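PDB 2OA5: hypothetical protein BQLF2 from Murid herpesvirus 4, which is an abundant tegument protein of the virus, a member of the herpesvirus BLRF2 family that probably serves a structural role in the virion. Local coordinates for residues 14-17 / 18-21; 50-53 / 54-58; 72-75 / 76-80. All coordinates share one frame; numbering follows the deposited sequence.

Interaction 1 of 3, residues 14-17 / 18-21. With PE5 (3,6,9,12,15,18,21,24-octaoxahexacosan-1-ol), chain C.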
loop_
_atom_site.group_PDB
_atom_site.type_symbol
_atom_site.label_atom_id
_atom_site.label_comp_id
_atom_site.label_asym_id
_atom_site.label_seq_id
_atom_site.Cartn_x
_atom_site.Cartn_y
_atom_site.Cartn_z
ATOM N N VAL B 14 -6.636 -10.617 19.778
ATOM C CA VAL B 14 -6.735 -12.041 19.488
ATOM C C VAL B 14 -7.978 -12.587 20.193
ATOM O O VAL B 14 -8.733 -13.375 19.631
ATOM C CB VAL B 14 -5.478 -12.796 19.978
ATOM C CG1 VAL B 14 -5.498 -14.231 19.476
ATOM C CG2 VAL B 14 -4.224 -12.076 19.492
ATOM N N LYS B 15 -8.194 -12.147 21.427
ATOM C CA LYS B 15 -9.358 -12.587 22.177
ATOM C C LYS B 15 -10.606 -11.961 21.577
ATOM O O LYS B 15 -11.612 -12.635 21.371
ATOM C CB LYS B 15 -9.253 -12.173 23.645
ATOM C CG LYS B 15 -8.228 -12.929 24.464
ATOM C CD LYS B 15 -8.277 -12.423 25.888
ATOM C CE LYS B 15 -7.021 -12.780 26.648
ATOM N NZ LYS B 15 -6.840 -11.856 27.803
ATOM N N GLU B 16 -10.533 -10.661 21.289
ATOM C CA GLU B 16 -11.674 -9.949 20.730
ATOM C C GLU B 16 -12.147 -10.557 19.425
ATOM O O GLU B 16 -13.354 -10.602 19.171
ATOM C CB GLU B 16 -11.337 -8.467 20.522
ATOM C CG GLU B 16 -12.557 -7.577 20.242
ATOM C CD GLU B 16 -13.564 -7.572 21.387
ATOM O OE1 GLU B 16 -13.327 -8.267 22.397
ATOM O OE2 GLU B 16 -14.596 -6.873 21.281
ATOM N N VAL B 17 -11.208 -11.021 18.600
ATOM C CA VAL B 17 -11.556 -11.640 17.322
ATOM C C VAL B 17 -12.334 -12.921 17.583
ATOM O O VAL B 17 -13.291 -13.232 16.873
ATOM C CB VAL B 17 -10.306 -12.014 16.473
ATOM C CG1 VAL B 17 -10.716 -12.973 15.346
ATOM C CG2 VAL B 17 -9.679 -10.767 15.874
ATOM N N GLU B 18 -11.911 -13.659 18.605
ATOM C CA GLU B 18 -12.567 -14.907 18.975
ATOM C C GLU B 18 -13.954 -14.605 19.519
ATOM O O GLU B 18 -14.930 -15.251 19.139
ATOM C CB GLU B 18 -11.736 -15.650 20.027
ATOM C CG GLU B 18 -12.193 -17.085 20.273
ATOM C CD GLU B 18 -12.282 -17.891 18.992
ATOM O OE1 GLU B 18 -11.512 -17.588 18.057
ATOM O OE2 GLU B 18 -13.109 -18.828 18.924
ATOM N N ARG B 19 -14.047 -13.611 20.393
ATOM C CA ARG B 19 -15.339 -13.240 20.952
ATOM C C ARG B 19 -16.296 -12.904 19.827
ATOM O O ARG B 19 -17.429 -13.376 19.803
ATOM C CB ARG B 19 -15.236 -12.011 21.858
ATOM C CG ARG B 19 -14.463 -12.173 23.143
ATOM C CD ARG B 19 -14.800 -11.001 24.049
ATOM N NE ARG B 19 -13.627 -10.278 24.537
ATOM C CZ ARG B 19 -12.686 -10.811 25.305
ATOM N NH1 ARG B 19 -12.768 -12.082 25.671
ATOM N NH2 ARG B 19 -11.678 -10.068 25.737
ATOM N N LEU B 20 -15.836 -12.070 18.897
ATOM C CA LEU B 20 -16.665 -11.653 17.773
ATOM C C LEU B 20 -17.085 -12.828 16.912
ATOM O O LEU B 20 -18.212 -12.861 16.414
ATOM C CB LEU B 20 -15.927 -10.599 16.944
ATOM C CG LEU B 20 -15.931 -9.231 17.638
ATOM C CD1 LEU B 20 -14.862 -8.335 17.053
ATOM C CD2 LEU B 20 -17.304 -8.602 17.487
ATOM N N LYS B 21 -16.187 -13.794 16.733
ATOM C CA LYS B 21 -16.512 -14.980 15.942
ATOM C C LYS B 21 -17.624 -15.765 16.629
ATOM O O LYS B 21 -18.628 -16.117 16.009
ATOM C CB LYS B 21 -15.281 -15.874 15.787
ATOM C CG LYS B 21 -14.447 -15.538 14.578
ATOM C CD LYS B 21 -13.052 -16.123 14.658
ATOM C CE LYS B 21 -12.233 -15.619 13.482
ATOM N NZ LYS B 21 -13.035 -15.665 12.231
HETATM C C48 PE5 C . -13.398 0.168 12.314
HETATM C C50 PE5 C . -13.287 -0.799 13.500
HETATM O O1 PE5 C . -12.091 -0.566 14.253
HETATM C C1 PE5 C . -11.345 -1.785 14.396
HETATM C C2 PE5 C . -11.285 -2.192 15.854
HETATM O O2 PE5 C . -9.977 -2.664 16.182
HETATM C C3 PE5 C . -9.792 -2.634 17.596
HETATM C C4 PE5 C . -9.841 -4.033 18.170
HETATM O O3 PE5 C . -10.869 -4.115 19.161
HETATM C C5 PE5 C . -10.336 -4.682 20.362
HETATM C C6 PE5 C . -11.272 -4.415 21.529
HETATM O O4 PE5 C . -10.754 -5.043 22.711
HETATM C C7 PE5 C . -11.557 -4.722 23.855
HETATM C C8 PE5 C . -10.759 -4.996 25.121
HETATM O O5 PE5 C . -11.352 -4.356 26.262
HETATM C C9 PE5 C . -10.351 -3.608 26.970
HETATM C C10 PE5 C . -10.070 -4.223 28.334
HETATM O O6 PE5 C . -8.895 -3.617 28.914
HETATM C C11 PE5 C . -8.837 -3.885 30.327
HETATM C C12 PE5 C . -8.098 -2.764 31.047
HETATM O O7 PE5 C . -8.954 -2.174 32.039
HETATM C C13 PE5 C . -8.305 -1.065 32.685
HETATM C C14 PE5 C . -7.574 -0.200 31.672
HETATM O O8 PE5 C . -8.203 1.088 31.551
HETATM C C15 PE5 C . -7.482 1.886 30.600
HETATM C C16 PE5 C . -8.221 3.207 30.387
HETATM O O52 PE5 C . -7.324 4.181 29.857
HETATM O O HOH W 1 -11.110 -8.359 23.967
#

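Interaction 2 of 3, residues 50-53 / 54-58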
loop_
_atom_site.group_PDB
_atom_site.type_symbol
_atom_site.label_atom_id
_atom_site.label_comp_id
_atom_site.label_asym_id
_atom_site.label_seq_id
_atom_site.Cartn_x
_atom_site.Cartn_y
_atom_site.Cartn_z
ATOM N N GLU B 50 -15.366 -15.159 0.291
ATOM C CA GLU B 50 -14.001 -14.942 -0.189
ATOM C C GLU B 50 -13.887 -15.120 -1.696
ATOM O O GLU B 50 -13.129 -14.413 -2.360
ATOM C CB GLU B 50 -13.037 -15.912 0.500
ATOM C CG GLU B 50 -11.565 -15.773 0.085
ATOM C CD GLU B 50 -10.825 -14.649 0.813
ATOM O OE1 GLU B 50 -11.455 -13.923 1.605
ATOM O OE2 GLU B 50 -9.605 -14.499 0.593
ATOM N N SER B 51 -14.644 -16.075 -2.231
ATOM C CA SER B 51 -14.622 -16.362 -3.655
ATOM C C SER B 51 -15.226 -15.232 -4.469
ATOM O O SER B 51 -14.719 -14.878 -5.533
ATOM C CB SER B 51 -15.375 -17.664 -3.944
ATOM O OG SER B 51 -16.387 -17.452 -4.912
ATOM N N ILE B 52 -16.320 -14.669 -3.964
ATOM C CA ILE B 52 -16.998 -13.566 -4.639
ATOM C C ILE B 52 -16.163 -12.286 -4.543
ATOM O O ILE B 52 -15.978 -11.574 -5.528
ATOM C CB ILE B 52 -18.412 -13.300 -4.008
ATOM C CG1 ILE B 52 -19.361 -14.469 -4.314
ATOM C CG2 ILE B 52 -19.001 -12.008 -4.554
ATOM C CD1 ILE B 52 -20.765 -14.331 -3.686
ATOM N N ILE B 53 -15.662 -12.003 -3.343
ATOM C CA ILE B 53 -14.867 -10.808 -3.101
ATOM C C ILE B 53 -13.590 -10.785 -3.944
ATOM O O ILE B 53 -13.276 -9.779 -4.587
ATOM C CB ILE B 53 -14.535 -10.687 -1.592
ATOM C CG1 ILE B 53 -15.750 -10.084 -0.868
ATOM C CG2 ILE B 53 -13.245 -9.859 -1.378
ATOM C CD1 ILE B 53 -15.553 -9.834 0.612
ATOM N N VAL B 54 -12.863 -11.900 -3.952
ATOM C CA VAL B 54 -11.636 -11.973 -4.737
ATOM C C VAL B 54 -11.933 -11.830 -6.230
ATOM O O VAL B 54 -11.275 -11.066 -6.938
ATOM C CB VAL B 54 -10.879 -13.293 -4.469
ATOM C CG1 VAL B 54 -9.752 -13.485 -5.485
ATOM C CG2 VAL B 54 -10.303 -13.262 -3.069
ATOM N N SER B 55 -12.946 -12.550 -6.699
ATOM C CA SER B 55 -13.331 -12.501 -8.104
ATOM C C SER B 55 -13.726 -11.087 -8.540
ATOM O O SER B 55 -13.381 -10.639 -9.634
ATOM C CB SER B 55 -14.488 -13.477 -8.349
ATOM O OG SER B 55 -14.968 -13.379 -9.677
ATOM N N SER B 56 -14.444 -10.383 -7.667
ATOM C CA SER B 56 -14.892 -9.022 -7.948
ATOM C C SER B 56 -13.720 -8.042 -7.873
ATOM O O SER B 56 -13.632 -7.091 -8.652
ATOM C CB SER B 56 -15.958 -8.606 -6.931
ATOM O OG SER B 56 -16.897 -9.645 -6.705
ATOM N N SER B 57 -12.831 -8.268 -6.914
ATOM C CA SER B 57 -11.675 -7.399 -6.762
ATOM C C SER B 57 -10.785 -7.533 -7.991
ATOM O O SER B 57 -10.258 -6.538 -8.493
ATOM C CB SER B 57 -10.891 -7.752 -5.487
ATOM O OG SER B 57 -11.638 -7.420 -4.326
ATOM N N ARG B 58 -10.632 -8.760 -8.489
ATOM C CA ARG B 58 -9.806 -8.980 -9.673
ATOM C C ARG B 58 -10.411 -8.308 -10.893
ATOM O O ARG B 58 -9.690 -7.820 -11.764
ATOM C CB ARG B 58 -9.637 -10.470 -9.938
ATOM C CG ARG B 58 -8.914 -11.138 -8.813
ATOM C CD ARG B 58 -8.619 -12.585 -9.070
ATOM N NE ARG B 58 -7.574 -13.000 -8.145
ATOM C CZ ARG B 58 -7.285 -14.256 -7.846
ATOM N NH1 ARG B 58 -7.970 -15.248 -8.403
ATOM N NH2 ARG B 58 -6.316 -14.516 -6.977
#

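Interaction 3 of 3, residues 72-75 / 76-80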
loop_
_atom_site.group_PDB
_atom_site.type_symbol
_atom_site.label_atom_id
_atom_site.label_comp_id
_atom_site.label_asym_id
_atom_site.label_seq_id
_atom_site.Cartn_x
_atom_site.Cartn_y
_atom_site.Cartn_z
ATOM N N VAL B 72 -0.402 6.203 -18.505
ATOM C CA VAL B 72 1.045 6.086 -18.553
ATOM C C VAL B 72 1.443 6.333 -20.007
ATOM O O VAL B 72 2.388 7.064 -20.281
ATOM C CB VAL B 72 1.520 4.677 -18.086
ATOM C CG1 VAL B 72 3.034 4.529 -18.287
ATOM C CG2 VAL B 72 1.159 4.478 -16.611
ATOM N N ARG B 73 0.704 5.741 -20.942
ATOM C CA ARG B 73 1.001 5.950 -22.355
ATOM C C ARG B 73 0.963 7.434 -22.690
ATOM O O ARG B 73 1.851 7.959 -23.360
ATOM C CB ARG B 73 0.004 5.207 -23.241
ATOM C CG ARG B 73 0.406 3.791 -23.543
ATOM C CD ARG B 73 -0.536 3.137 -24.534
ATOM N NE ARG B 73 0.088 1.943 -25.095
ATOM C CZ ARG B 73 0.547 0.936 -24.360
ATOM N NH1 ARG B 73 0.441 0.978 -23.041
ATOM N NH2 ARG B 73 1.135 -0.100 -24.934
ATOM N N SER B 74 -0.072 8.117 -22.206
ATOM C CA SER B 74 -0.216 9.539 -22.457
ATOM C C SER B 74 0.962 10.324 -21.873
ATOM O O SER B 74 1.529 11.185 -22.546
ATOM C CB SER B 74 -1.560 10.029 -21.891
ATOM O OG SER B 74 -1.430 11.223 -21.143
ATOM N N ARG B 75 1.342 10.022 -20.634
ATOM C CA ARG B 75 2.464 10.713 -20.003
ATOM C C ARG B 75 3.805 10.396 -20.658
ATOM O O ARG B 75 4.660 11.271 -20.786
ATOM C CB ARG B 75 2.549 10.356 -18.517
ATOM C CG ARG B 75 2.058 11.440 -17.576
ATOM C CD ARG B 75 0.621 11.789 -17.875
ATOM N NE ARG B 75 -0.125 12.114 -16.667
ATOM C CZ ARG B 75 -1.353 11.667 -16.420
ATOM N NH1 ARG B 75 -1.956 10.877 -17.300
ATOM N NH2 ARG B 75 -1.973 12.005 -15.298
ATOM N N ALA B 76 3.988 9.144 -21.066
ATOM C CA ALA B 76 5.233 8.719 -21.693
ATOM C C ALA B 76 5.396 9.306 -23.094
ATOM O O ALA B 76 6.460 9.201 -23.703
ATOM C CB ALA B 76 5.288 7.203 -21.754
ATOM N N ALA B 77 4.337 9.921 -23.599
ATOM C CA ALA B 77 4.369 10.528 -24.925
ATOM C C ALA B 77 5.354 11.701 -24.989
ATOM O O ALA B 77 6.015 11.910 -26.003
ATOM C CB ALA B 77 2.961 10.993 -25.312
ATOM N N LYS B 78 5.462 12.454 -23.893
ATOM C CA LYS B 78 6.349 13.615 -23.820
ATOM C C LYS B 78 7.845 13.307 -23.735
ATOM O O LYS B 78 8.677 14.160 -24.058
ATOM C CB LYS B 78 5.966 14.487 -22.621
ATOM C CG LYS B 78 4.588 15.132 -22.719
ATOM C CD LYS B 78 3.448 14.132 -22.546
ATOM C CE LYS B 78 2.235 14.572 -23.358
ATOM N NZ LYS B 78 0.960 14.532 -22.591
ATOM N N ALA B 79 8.192 12.099 -23.294
ATOM C CA ALA B 79 9.597 11.720 -23.166
ATOM C C ALA B 79 10.147 11.153 -24.469
ATOM O O ALA B 79 9.428 10.483 -25.207
ATOM C CB ALA B 79 9.762 10.693 -22.043
ATOM N N VAL B 80 11.420 11.429 -24.745
ATOM C CA VAL B 80 12.078 10.919 -25.946
ATOM C C VAL B 80 13.402 10.257 -25.587
ATOM O O VAL B 80 14.015 9.601 -26.427
ATOM C CB VAL B 80 12.358 12.029 -26.986
ATOM C CG1 VAL B 80 11.060 12.693 -27.393
ATOM C CG2 VAL B 80 13.355 13.037 -26.427
#

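Interaction 1 of 3, residues 14-17 / 18-21
Val-14 meets Glu-18 through the backbone on one turn of helix 8-33, where the carbonyl of each residue from 14 to 17 accepts the amide four positions on; this first bond, Glu-18 N to Val-14 O, is weak at 3.4 Å. One residue along, Lys-15 O takes Arg-19 N at 2.8 Å. The two basic side chains run side by side in the same direction, with Lys-15 CB over one face of the Arg-19 guanidinium, 3.8 Å from NH2, so the contact is made by aliphatic carbon while the ammonium stays apart from the guanidinium.

Glu-16 carries the polar part of the contact. With CG anti to the backbone N (chi1 -167°) and a bend at chi2, its carboxylate reaches forward to the next turn, where the two side chains cross at about a right angle, and OE1 accepts Arg-19 NE at 3.0 Å in an i to i+3 salt bridge. The bond is not straight: its N-H...O angle is 135°, and the two flat groups stand 73° apart. Water 1 joins the same ends, donating to Glu-16 OE1 and accepting weakly from Arg-19 NH2. The polyether PE5 lies along the Glu-16 methylenes, its C6 3.6 Å from Glu-16 CG.

Val-17 packs on Val-17 of the second subunit, and Leu-20 on Leu-20 of that subunit. Within the chain, Lys-21 lies alongside Val-17, and their closest side-chain approach is Val-17 CG1 to Lys-21 CE at 3.6 Å.

Interaction 2 of 3, residues 50-53 / 54-58
A serine-rich turn in the first half of helix 46-76 makes this contact, with main-chain i to i+4 bonds supplemented by side-chain hydroxyls. Ser-57 gives the clearer case: its N and OG both bond to Ile-53 O, at 2.8 Å from N and 2.9 Å from OG. They reach that oxygen from opposite faces of the carbonyl plane, the hydroxyl standing 40° out of it. The hydroxyl gets there because OG is anti to the carbonyl carbon (chi1 -69°), which folds it back toward the preceding turn. Ser-56 repeats the pattern at Ile-52 O, where its N bonds at 2.9 Å; the accompanying OG distance is very short, so its exact value is doubtful.

On another side of the turn, Glu-50 passes slantwise over Val-54, and Glu-50 OE2 lies 3.9 Å from Val-54 CG2. This is a van der Waals contact; the polar partner of OE2 is Arg-73 of the third subunit, in a salt bridge. Further along, Val-54 CG1 sits 3.4 Å above the centre of the Arg-58 guanidinium plane. Ser-57 also packs on Val-72 of the third subunit. Hydroxyls bonded back to the carbonyl four residues earlier are typical of serines within an alpha-helix.

Interaction 3 of 3, residues 72-75 / 76-80
Lys-78 folds back over the last turn of helix 46-76, and Ser-74 O receives its NZ in a weak bond of 3.4 Å. The lysine leaves the backbone with CG anti to its own carbonyl carbon (chi1 -65°), then bends at each of its remaining torsions, which brings the chain along the carbonyls at the helix end: CD lies 3.5 Å from Ser-74 O and 3.6 Å from Arg-75 O. Its positive charge is probably favoured by the partial negative charge of the carbonyls at the C-terminal end of the helix.

The backbone bonds record the change from helix to loop. Ala-76 N reaches Val-72 O at 2.7 Å, a regular i to i+4 bond. Ala-77 N also bonds to Ser-74 O at 3.3 Å, an i to i+3 bond with the donor 68° out of the carbonyl plane. Lys-78 N continues that spacing with a weak bond to Arg-75 O.

Arg-73 leaves the backbone away from 76-80, and its guanidinium pairs with Glu-69 of its own chain and Glu-50 of the third subunit. Ala-76 is buried, touching Leu-85 of helix 82-90 and Ile-53 of the third subunit. The methyl of Ala-77 lies against the turn, CB 3.1 Å from Ser-74 O.

How the interactions relate
The three contacts follow one another along the chain. Interaction 1 is on helix 8-33, while interaction 2 lies in the first half of helix 46-76, and interaction 3 spans its C-terminal end and the loop that follows; the centres of 2 and 3 are about 33 Å apart, and their nearest atoms about 17 Å. Interactions 1 and 3 lie on opposite sides of the chain's centre, with about 50 Å between their own centres. The assembly supplies another relation: interaction 1 packs on the second subunit, whereas 2 and 3 both touch the third, where Glu-50 and Arg-73 pair between chains. PE5 touches interaction 1, and a bound PE5 lies about 7 Å from the Arg-73 side chain.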